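Local coordinates for protein putative agmatinase (Clostridium difficile, PDB 3LHL) that probably hydrolyses agmatine to putrescine and urea, as a manganese-dependent member of the arginase family, at residues I11-G16 and P91-G96; R28-S33 and V247-D252; I153-I158 and K173-E178. One frame throughout, in Å; residues are numbered along the deposited sequence.

Interaction 1: I11-G16 and P91-G96; sequences IVFGVG and PFMIGG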
loop_
_atom_site.group_PDB
_atom_site.type_symbol
_atom_site.label_atom_id
_atom_site.label_comp_id
_atom_site.label_asym_id
_atom_site.label_seq_id
_atom_site.Cartn_x
_atom_site.Cartn_y
_atom_site.Cartn_z
ATOM N N ILE A 11 1.391 12.798 -6.154
ATOM C CA ILE A 11 -0.028 13.116 -6.040
ATOM C C ILE A 11 -0.703 12.119 -5.102
ATOM O O ILE A 11 -0.850 10.935 -5.428
ATOM C CB ILE A 11 -0.719 13.058 -7.420
ATOM C CG1 ILE A 11 0.072 13.899 -8.432
ATOM C CG2 ILE A 11 -2.161 13.552 -7.308
ATOM C CD1 ILE A 11 0.215 15.367 -8.060
ATOM N N VAL A 12 -1.107 12.617 -3.939
ATOM C CA VAL A 12 -1.756 11.817 -2.909
ATOM C C VAL A 12 -3.267 11.959 -3.004
ATOM O O VAL A 12 -3.789 13.073 -3.053
ATOM C CB VAL A 12 -1.336 12.289 -1.499
ATOM C CG1 VAL A 12 -1.963 11.401 -0.446
ATOM C CG2 VAL A 12 0.179 12.304 -1.381
ATOM N N PHE A 13 -3.973 10.834 -3.029
ATOM C CA PHE A 13 -5.426 10.881 -3.100
ATOM C C PHE A 13 -6.017 9.722 -2.317
ATOM O O PHE A 13 -5.382 8.676 -2.148
ATOM C CB PHE A 13 -5.906 10.881 -4.567
ATOM C CG PHE A 13 -5.629 9.606 -5.314
ATOM C CD1 PHE A 13 -6.620 8.636 -5.451
ATOM C CD2 PHE A 13 -4.382 9.379 -5.892
ATOM C CE1 PHE A 13 -6.377 7.456 -6.157
ATOM C CE2 PHE A 13 -4.125 8.203 -6.598
ATOM C CZ PHE A 13 -5.126 7.239 -6.731
ATOM N N GLY A 14 -7.226 9.927 -1.813
ATOM C CA GLY A 14 -7.879 8.894 -1.038
ATOM C C GLY A 14 -8.936 8.162 -1.830
ATOM O O GLY A 14 -9.508 8.707 -2.776
ATOM N N VAL A 15 -9.174 6.914 -1.442
ATOM C CA VAL A 15 -10.174 6.063 -2.077
ATOM C C VAL A 15 -10.918 5.351 -0.958
ATOM O O VAL A 15 -10.495 4.281 -0.504
ATOM C CB VAL A 15 -9.528 4.997 -2.994
ATOM C CG1 VAL A 15 -10.611 4.102 -3.585
ATOM C CG2 VAL A 15 -8.733 5.669 -4.106
ATOM N N GLY A 16 -12.007 5.964 -0.504
ATOM C CA GLY A 16 -12.800 5.387 0.566
ATOM C C GLY A 16 -13.745 4.325 0.035
ATOM O O GLY A 16 -14.954 4.551 -0.095
ATOM N N PRO A 91 1.620 8.346 -8.335
ATOM C CA PRO A 91 0.330 8.275 -7.653
ATOM C C PRO A 91 0.531 7.633 -6.283
ATOM O O PRO A 91 1.172 6.589 -6.169
ATOM C CB PRO A 91 -0.509 7.401 -8.584
ATOM C CG PRO A 91 0.507 6.446 -9.140
ATOM C CD PRO A 91 1.699 7.352 -9.423
ATOM N N PHE A 92 0.012 8.280 -5.246
ATOM C CA PHE A 92 0.103 7.757 -3.895
ATOM C C PHE A 92 -1.334 7.663 -3.392
ATOM O O PHE A 92 -1.947 8.660 -3.022
ATOM C CB PHE A 92 0.929 8.693 -3.013
ATOM C CG PHE A 92 1.324 8.095 -1.692
ATOM C CD1 PHE A 92 2.312 8.691 -0.920
ATOM C CD2 PHE A 92 0.705 6.946 -1.212
ATOM C CE1 PHE A 92 2.680 8.155 0.314
ATOM C CE2 PHE A 92 1.067 6.399 0.026
ATOM C CZ PHE A 92 2.055 7.008 0.787
HETATM N N MSE A 93 -1.862 6.445 -3.398
HETATM C CA MSE A 93 -3.230 6.183 -2.989
HETATM C C MSE A 93 -3.362 5.758 -1.523
HETATM O O MSE A 93 -2.596 4.926 -1.022
HETATM C CB MSE A 93 -3.814 5.111 -3.918
HETATM C CG MSE A 93 -5.276 4.764 -3.699
HETATM SE SE MSE A 93 -5.941 3.581 -5.114
HETATM C CE MSE A 93 -4.720 2.094 -4.846
ATOM N N ILE A 94 -4.330 6.366 -0.843
ATOM C CA ILE A 94 -4.635 6.070 0.553
ATOM C C ILE A 94 -6.014 5.455 0.457
ATOM O O ILE A 94 -7.023 6.157 0.495
ATOM C CB ILE A 94 -4.769 7.336 1.407
ATOM C CG1 ILE A 94 -3.507 8.194 1.299
ATOM C CG2 ILE A 94 -5.053 6.946 2.847
ATOM C CD1 ILE A 94 -2.237 7.483 1.690
ATOM N N GLY A 95 -6.075 4.142 0.335
ATOM C CA GLY A 95 -7.378 3.543 0.181
ATOM C C GLY A 95 -8.025 2.914 1.383
ATOM O O GLY A 95 -7.618 3.095 2.537
ATOM N N GLY A 96 -9.102 2.208 1.061
ATOM C CA GLY A 96 -9.852 1.454 2.027
ATOM C C GLY A 96 -9.297 0.060 1.804
ATOM O O GLY A 96 -8.102 -0.160 1.995
#

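Interaction 2: R28-S33 and V247-D252; sequences RFASSS and VELSPD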
loop_
_atom_site.group_PDB
_atom_site.type_symbol
_atom_site.label_atom_id
_atom_site.label_comp_id
_atom_site.label_asym_id
_atom_site.label_seq_id
_atom_site.Cartn_x
_atom_site.Cartn_y
_atom_site.Cartn_z
ATOM N N ARG A 28 -13.352 2.230 4.320
ATOM C CA ARG A 28 -13.795 3.365 3.523
ATOM C C ARG A 28 -13.503 4.705 4.195
ATOM O O ARG A 28 -13.423 5.733 3.521
ATOM C CB ARG A 28 -15.303 3.269 3.263
ATOM C CG ARG A 28 -16.156 3.609 4.486
ATOM C CD ARG A 28 -17.645 3.438 4.209
ATOM N NE ARG A 28 -17.990 2.047 3.935
ATOM C CZ ARG A 28 -19.203 1.635 3.582
ATOM N NH1 ARG A 28 -20.191 2.514 3.464
ATOM N NH2 ARG A 28 -19.423 0.349 3.335
ATOM N N PHE A 29 -13.335 4.691 5.514
ATOM C CA PHE A 29 -13.108 5.922 6.271
ATOM C C PHE A 29 -11.657 6.296 6.532
ATOM O O PHE A 29 -11.383 7.320 7.156
ATOM C CB PHE A 29 -13.833 5.834 7.611
ATOM C CG PHE A 29 -15.321 5.680 7.490
ATOM C CD1 PHE A 29 -16.097 6.696 6.937
ATOM C CD2 PHE A 29 -15.951 4.527 7.949
ATOM C CE1 PHE A 29 -17.484 6.567 6.846
ATOM C CE2 PHE A 29 -17.344 4.387 7.864
ATOM C CZ PHE A 29 -18.109 5.409 7.312
ATOM N N ALA A 30 -10.736 5.472 6.057
ATOM C CA ALA A 30 -9.315 5.698 6.266
ATOM C C ALA A 30 -8.804 7.119 5.985
ATOM O O ALA A 30 -8.357 7.812 6.896
ATOM C CB ALA A 30 -8.517 4.676 5.449
ATOM N N SER A 31 -8.864 7.554 4.730
ATOM C CA SER A 31 -8.365 8.881 4.369
ATOM C C SER A 31 -9.083 10.040 5.056
ATOM O O SER A 31 -8.442 10.998 5.484
ATOM C CB SER A 31 -8.401 9.074 2.845
ATOM O OG SER A 31 -9.723 9.028 2.341
ATOM N N SER A 32 -10.405 9.961 5.171
ATOM C CA SER A 32 -11.153 11.034 5.818
ATOM C C SER A 32 -10.841 11.075 7.314
ATOM O O SER A 32 -10.814 12.138 7.924
ATOM C CB SER A 32 -12.657 10.847 5.598
ATOM O OG SER A 32 -13.088 9.608 6.119
ATOM N N SER A 33 -10.613 9.914 7.909
ATOM C CA SER A 33 -10.277 9.867 9.322
ATOM C C SER A 33 -8.876 10.461 9.518
ATOM O O SER A 33 -8.618 11.175 10.482
ATOM C CB SER A 33 -10.307 8.425 9.825
ATOM O OG SER A 33 -9.894 8.360 11.175
ATOM N N VAL A 247 -3.103 0.669 2.662
ATOM C CA VAL A 247 -4.504 0.290 2.722
ATOM C C VAL A 247 -4.904 -0.474 3.972
ATOM O O VAL A 247 -4.066 -0.845 4.782
ATOM C CB VAL A 247 -4.867 -0.594 1.491
ATOM C CG1 VAL A 247 -4.624 0.175 0.192
ATOM C CG2 VAL A 247 -4.018 -1.861 1.504
ATOM N N GLU A 248 -6.211 -0.691 4.096
ATOM C CA GLU A 248 -6.818 -1.448 5.181
ATOM C C GLU A 248 -6.925 -0.782 6.556
ATOM O O GLU A 248 -7.203 -1.453 7.556
ATOM C CB GLU A 248 -6.142 -2.826 5.293
ATOM C CG GLU A 248 -6.369 -3.718 4.066
ATOM C CD GLU A 248 -7.854 -4.006 3.785
ATOM O OE1 GLU A 248 -8.721 -3.294 4.335
ATOM O OE2 GLU A 248 -8.158 -4.939 2.999
ATOM N N LEU A 249 -6.694 0.526 6.616
ATOM C CA LEU A 249 -6.871 1.232 7.878
ATOM C C LEU A 249 -8.384 1.328 8.037
ATOM O O LEU A 249 -9.067 1.882 7.176
ATOM C CB LEU A 249 -6.302 2.653 7.835
ATOM C CG LEU A 249 -6.887 3.546 8.951
ATOM C CD1 LEU A 249 -6.295 3.149 10.311
ATOM C CD2 LEU A 249 -6.601 5.009 8.663
ATOM N N SER A 250 -8.903 0.759 9.118
ATOM C CA SER A 250 -10.332 0.794 9.401
ATOM C C SER A 250 -10.411 1.386 10.805
ATOM O O SER A 250 -10.413 0.664 11.798
ATOM C CB SER A 250 -10.912 -0.617 9.369
ATOM O OG SER A 250 -12.322 -0.569 9.306
ATOM N N PRO A 251 -10.470 2.726 10.888
ATOM C CA PRO A 251 -10.535 3.602 12.067
ATOM C C PRO A 251 -11.363 3.172 13.266
ATOM O O PRO A 251 -10.829 2.955 14.355
ATOM C CB PRO A 251 -11.041 4.926 11.488
ATOM C CG PRO A 251 -10.487 4.921 10.116
ATOM C CD PRO A 251 -10.742 3.503 9.664
ATOM N N ASP A 252 -12.668 3.065 13.070
ATOM C CA ASP A 252 -13.569 2.715 14.155
ATOM C C ASP A 252 -13.219 1.472 14.960
ATOM O O ASP A 252 -13.607 1.369 16.122
ATOM C CB ASP A 252 -15.000 2.603 13.629
ATOM C CG ASP A 252 -15.447 3.856 12.904
ATOM O OD1 ASP A 252 -15.078 4.963 13.354
ATOM O OD2 ASP A 252 -16.169 3.737 11.888
#

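Interaction 3: I153-I158 and K173-E178; sequences IFQFGI and KHTYME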
loop_
_atom_site.group_PDB
_atom_site.type_symbol
_atom_site.label_atom_id
_atom_site.label_comp_id
_atom_site.label_asym_id
_atom_site.label_seq_id
_atom_site.Cartn_x
_atom_site.Cartn_y
_atom_site.Cartn_z
ATOM N N ILE A 153 7.030 -10.298 -7.884
ATOM C CA ILE A 153 6.366 -9.971 -6.630
ATOM C C ILE A 153 7.154 -10.416 -5.407
ATOM O O ILE A 153 7.610 -11.559 -5.330
ATOM C CB ILE A 153 4.963 -10.604 -6.605
ATOM C CG1 ILE A 153 4.203 -10.173 -7.867
ATOM C CG2 ILE A 153 4.213 -10.191 -5.343
ATOM C CD1 ILE A 153 2.863 -10.847 -8.051
ATOM N N PHE A 154 7.310 -9.493 -4.459
ATOM C CA PHE A 154 8.041 -9.740 -3.218
ATOM C C PHE A 154 7.142 -9.386 -2.044
ATOM O O PHE A 154 6.722 -8.241 -1.897
ATOM C CB PHE A 154 9.313 -8.892 -3.193
ATOM C CG PHE A 154 10.254 -9.210 -4.309
ATOM C CD1 PHE A 154 11.337 -10.058 -4.102
ATOM C CD2 PHE A 154 10.018 -8.717 -5.591
ATOM C CE1 PHE A 154 12.171 -10.417 -5.157
ATOM C CE2 PHE A 154 10.848 -9.070 -6.655
ATOM C CZ PHE A 154 11.925 -9.923 -6.436
ATOM N N GLN A 155 6.853 -10.377 -1.209
ATOM C CA GLN A 155 5.963 -10.182 -0.077
ATOM C C GLN A 155 6.717 -10.250 1.240
ATOM O O GLN A 155 7.634 -11.055 1.396
ATOM C CB GLN A 155 4.859 -11.237 -0.133
ATOM C CG GLN A 155 4.355 -11.467 -1.561
ATOM C CD GLN A 155 3.146 -12.370 -1.628
ATOM O OE1 GLN A 155 2.055 -12.003 -1.185
ATOM N NE2 GLN A 155 3.331 -13.560 -2.182
ATOM N N PHE A 156 6.320 -9.400 2.183
ATOM C CA PHE A 156 6.976 -9.331 3.484
ATOM C C PHE A 156 6.013 -9.268 4.661
ATOM O O PHE A 156 4.982 -8.606 4.588
ATOM C CB PHE A 156 7.874 -8.097 3.532
ATOM C CG PHE A 156 8.948 -8.097 2.504
ATOM C CD1 PHE A 156 10.209 -8.614 2.800
ATOM C CD2 PHE A 156 8.707 -7.590 1.232
ATOM C CE1 PHE A 156 11.214 -8.623 1.840
ATOM C CE2 PHE A 156 9.710 -7.596 0.264
ATOM C CZ PHE A 156 10.963 -8.112 0.568
ATOM N N GLY A 157 6.371 -9.955 5.743
ATOM C CA GLY A 157 5.560 -9.948 6.948
ATOM C C GLY A 157 4.372 -10.890 6.965
ATOM O O GLY A 157 3.610 -10.908 7.932
ATOM N N ILE A 158 4.221 -11.677 5.906
ATOM C CA ILE A 158 3.104 -12.609 5.784
ATOM C C ILE A 158 3.043 -13.611 6.936
ATOM O O ILE A 158 4.044 -14.229 7.289
ATOM C CB ILE A 158 3.188 -13.400 4.458
ATOM C CG1 ILE A 158 3.651 -12.483 3.312
ATOM C CG2 ILE A 158 1.821 -14.020 4.141
ATOM C CD1 ILE A 158 2.734 -11.307 3.016
ATOM N N LYS A 173 7.113 -21.236 -6.105
ATOM C CA LYS A 173 7.934 -20.049 -6.340
ATOM C C LYS A 173 7.354 -19.003 -7.296
ATOM O O LYS A 173 8.086 -18.400 -8.076
ATOM C CB LYS A 173 9.313 -20.476 -6.857
ATOM C CG LYS A 173 9.961 -21.589 -6.052
ATOM C CD LYS A 173 11.384 -21.854 -6.514
ATOM C CE LYS A 173 12.039 -22.967 -5.698
ATOM N NZ LYS A 173 13.473 -23.163 -6.072
ATOM N N HIS A 174 6.050 -18.772 -7.235
ATOM C CA HIS A 174 5.439 -17.787 -8.112
ATOM C C HIS A 174 5.677 -16.362 -7.604
ATOM O O HIS A 174 5.509 -15.393 -8.342
ATOM C CB HIS A 174 3.947 -18.079 -8.261
ATOM C CG HIS A 174 3.658 -19.323 -9.047
ATOM N ND1 HIS A 174 4.048 -19.481 -10.360
ATOM C CD2 HIS A 174 3.030 -20.470 -8.700
ATOM C CE1 HIS A 174 3.670 -20.671 -10.789
ATOM N NE2 HIS A 174 3.050 -21.292 -9.801
ATOM N N THR A 175 6.080 -16.245 -6.341
ATOM C CA THR A 175 6.377 -14.945 -5.745
ATOM C C THR A 175 7.440 -15.162 -4.689
ATOM O O THR A 175 7.668 -16.289 -4.255
ATOM C CB THR A 175 5.159 -14.317 -5.011
ATOM O OG1 THR A 175 4.978 -14.972 -3.750
ATOM C CG2 THR A 175 3.881 -14.459 -5.836
ATOM N N TYR A 176 8.106 -14.088 -4.289
ATOM C CA TYR A 176 9.092 -14.188 -3.228
ATOM C C TYR A 176 8.309 -13.816 -1.978
ATOM O O TYR A 176 7.582 -12.822 -1.972
ATOM C CB TYR A 176 10.230 -13.188 -3.407
ATOM C CG TYR A 176 11.053 -13.065 -2.151
ATOM C CD1 TYR A 176 12.038 -14.004 -1.846
ATOM C CD2 TYR A 176 10.790 -12.056 -1.220
ATOM C CE1 TYR A 176 12.741 -13.946 -0.646
ATOM C CE2 TYR A 176 11.486 -11.988 -0.017
ATOM C CZ TYR A 176 12.461 -12.938 0.263
ATOM O OH TYR A 176 13.156 -12.876 1.447
HETATM N N MSE A 177 8.456 -14.599 -0.918
HETATM C CA MSE A 177 7.720 -14.312 0.299
HETATM C C MSE A 177 8.508 -14.528 1.574
HETATM O O MSE A 177 9.066 -15.600 1.787
HETATM C CB MSE A 177 6.455 -15.172 0.352
HETATM C CG MSE A 177 5.625 -14.975 1.607
HETATM SE SE MSE A 177 4.089 -16.151 1.681
HETATM C CE MSE A 177 2.976 -15.277 0.353
ATOM N N GLU A 178 8.571 -13.505 2.419
ATOM C CA GLU A 178 9.250 -13.666 3.694
ATOM C C GLU A 178 8.119 -13.848 4.695
ATOM O O GLU A 178 7.292 -12.952 4.892
ATOM C CB GLU A 178 10.081 -12.443 4.080
ATOM C CG GLU A 178 11.050 -12.769 5.218
ATOM C CD GLU A 178 11.526 -11.554 5.990
ATOM O OE1 GLU A 178 11.872 -10.538 5.352
ATOM O OE2 GLU A 178 11.566 -11.625 7.240
HETATM O O HOH W 1 6.168 -12.754 -8.879
#

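Interaction 1: I11-G16 and P91-G96
Phe92 lends both its backbone polar atoms to strand 11-15: its N donates to Ile11 O at 2.8 Å, and its O accepts from Phe13 N at 3.0 Å. Two residues further along, Ile94 repeats the pattern, its N bonding Phe13 O at 2.9 Å and its O taking the N-H of Val15. Val12 CA and Gly14 CA add C-H...O contacts to the Phe92 and Ile94 oxygens. The N-H groups and carbonyls of Val12 and Gly14 face the other way, toward strand 57-62 and the residue after it, where Cys58 and Tyr60 pair with Val12, and Gly61 and Leu63 with Gly14. On one face of the sheet the selenomethionine Met93 makes an off-centre CH-pi contact, its CB 4.2 Å from the centroid of the Phe13 ring, with SE in an oblique Met-aromatic contact, while Val15 CG2 touches Met93 CG at 3.6 Å. Helix 70-86 covers this side, and helix 258-278 covers Phe92 and Ile94 on the other. With side chains here wholly apolar, the polar atoms of the contact are all backbone, and the four N-H...O bonds between the strands, with those to strand 57-62, satisfy many of them, as befits a buried strand pair of an alpha/beta core.

Interaction 2: R28-S33 and V247-D252
Ala30 and Leu249 meet where the start of helix 30-38 comes up against the loop that follows strand 240-247. The Ala30 methyl meets both the carbonyl and the side chain of Leu249: CB lies 3.3 Å from Leu249 O and 3.8 Å from Leu249 CD2. Leu249 CG stands anti to its backbone N (chi1 161°), which brings CG to within 4.0 Å of Ala30 CB; CD2 also meets Ala30 CA at 3.7 Å. Pro251 turns its ring toward the same helical turn. Its CG touches Ser33 CB at 3.5 Å, and the Ser33 hydroxyl lies beside the same edge of the pyrrolidine, OG being 3.6 Å from Pro251 CB. Ser33 OG stands anti to the backbone N (chi1 176°); its polar partner is Thr260 OG1, through a weak hydrogen bond. At the solvent-exposed border Phe29 and Asp252 run obliquely across one another, with the ring and carboxylate planes 52° apart and Asp252 OD2 4.0 Å from Phe29 CD2. One face of the Phe29 ring has Arg28 CG over its centre. No hydrogen bond joins the two segments, and the contact rests on van der Waals packing. At the start of the helix, Ser33 N bonds Phe29 O at 2.8 Å, closing its first turn. Polar links lead outward instead: Arg28 forms a salt bridge with Asp18, Ser31 bonds Asp62, and Glu248, a known manganese-binding residue of this protein with no ion bound to it in this chain, bonds the backbone N of His98. Helix 258-278 closes the group, Ser259 and Ala263 touching Leu249 and Thr260 touching Pro251, so helix 30-38 packs on the loop linking strand 240-247 to that helix.

Interaction 3: I153-I158 and K173-E178
Tyr176 and Gln155 carry the central hydrogen bonds between the two strands. Tyr176 N donates to Ile153 O at 2.8 Å in a nearly straight bond (174° at the hydrogen), Gln155 N reaches Tyr176 O at 2.7 Å, and Glu178 N closes on Gln155 O at 2.8 Å. Beyond this ladder the chain turns a corner at Gly157, and Glu178 O receives only weak bonds from Gly157 N and Ile158 N. At the other end one water bridges the segments, accepting from Ile153 N and donating to His174 O. Phe154, Phe156 and Tyr176 form an aromatic cluster on one side of the sheet. The Tyr176 side chain, with CG anti to its backbone N (chi1 166°), crosses both phenylalanine side chains at about a right angle, although the ring planes themselves meet obliquely. Phe154 CD1 presses on Tyr176 CB at 3.4 Å, and Phe156 CE1 meets Tyr176 CE2 at 3.9 Å. Glu178 OE1 lies in plane at the Phe156 edge, 3.6 Å from CD1, with the carboxylate nearly perpendicular to the ring; both OE1 and Tyr176 OH bond Thr184 OG1. On the reverse side Ile158 CG1 packs against CG of the selenomethionine Met177 at 3.6 Å. Helix 163-170 covers Met177 and links the strands, making a parallel beta-alpha-beta unit at the edge of the sheet, with Ile158 beside the manganese ligand Asp121.

How the interactions relate
Interactions 1 and 2 are direct neighbours, their centres 11 Å apart. Glu248 N probably donates a hydrogen bond to Gly96 O at 2.9 Å. Ala30 CB packs on Gly95 O at 3.4 Å, so the C-terminal end of strand 90-95 adjoins both segments of interaction 2. Interaction 3 belongs to the same eight-stranded parallel sheet as interaction 1, but on the opposite side of the chain's centre, about 15 Å away between nearest atoms. It is nested within the chain loop closed by interaction 2, about 12 Å off at the nearest atoms. Bound manganese lies about 10 Å from Gly96, about 11 Å from the Leu249 side chain and about 8 Å from that of Ile158, not necessarily the same ion.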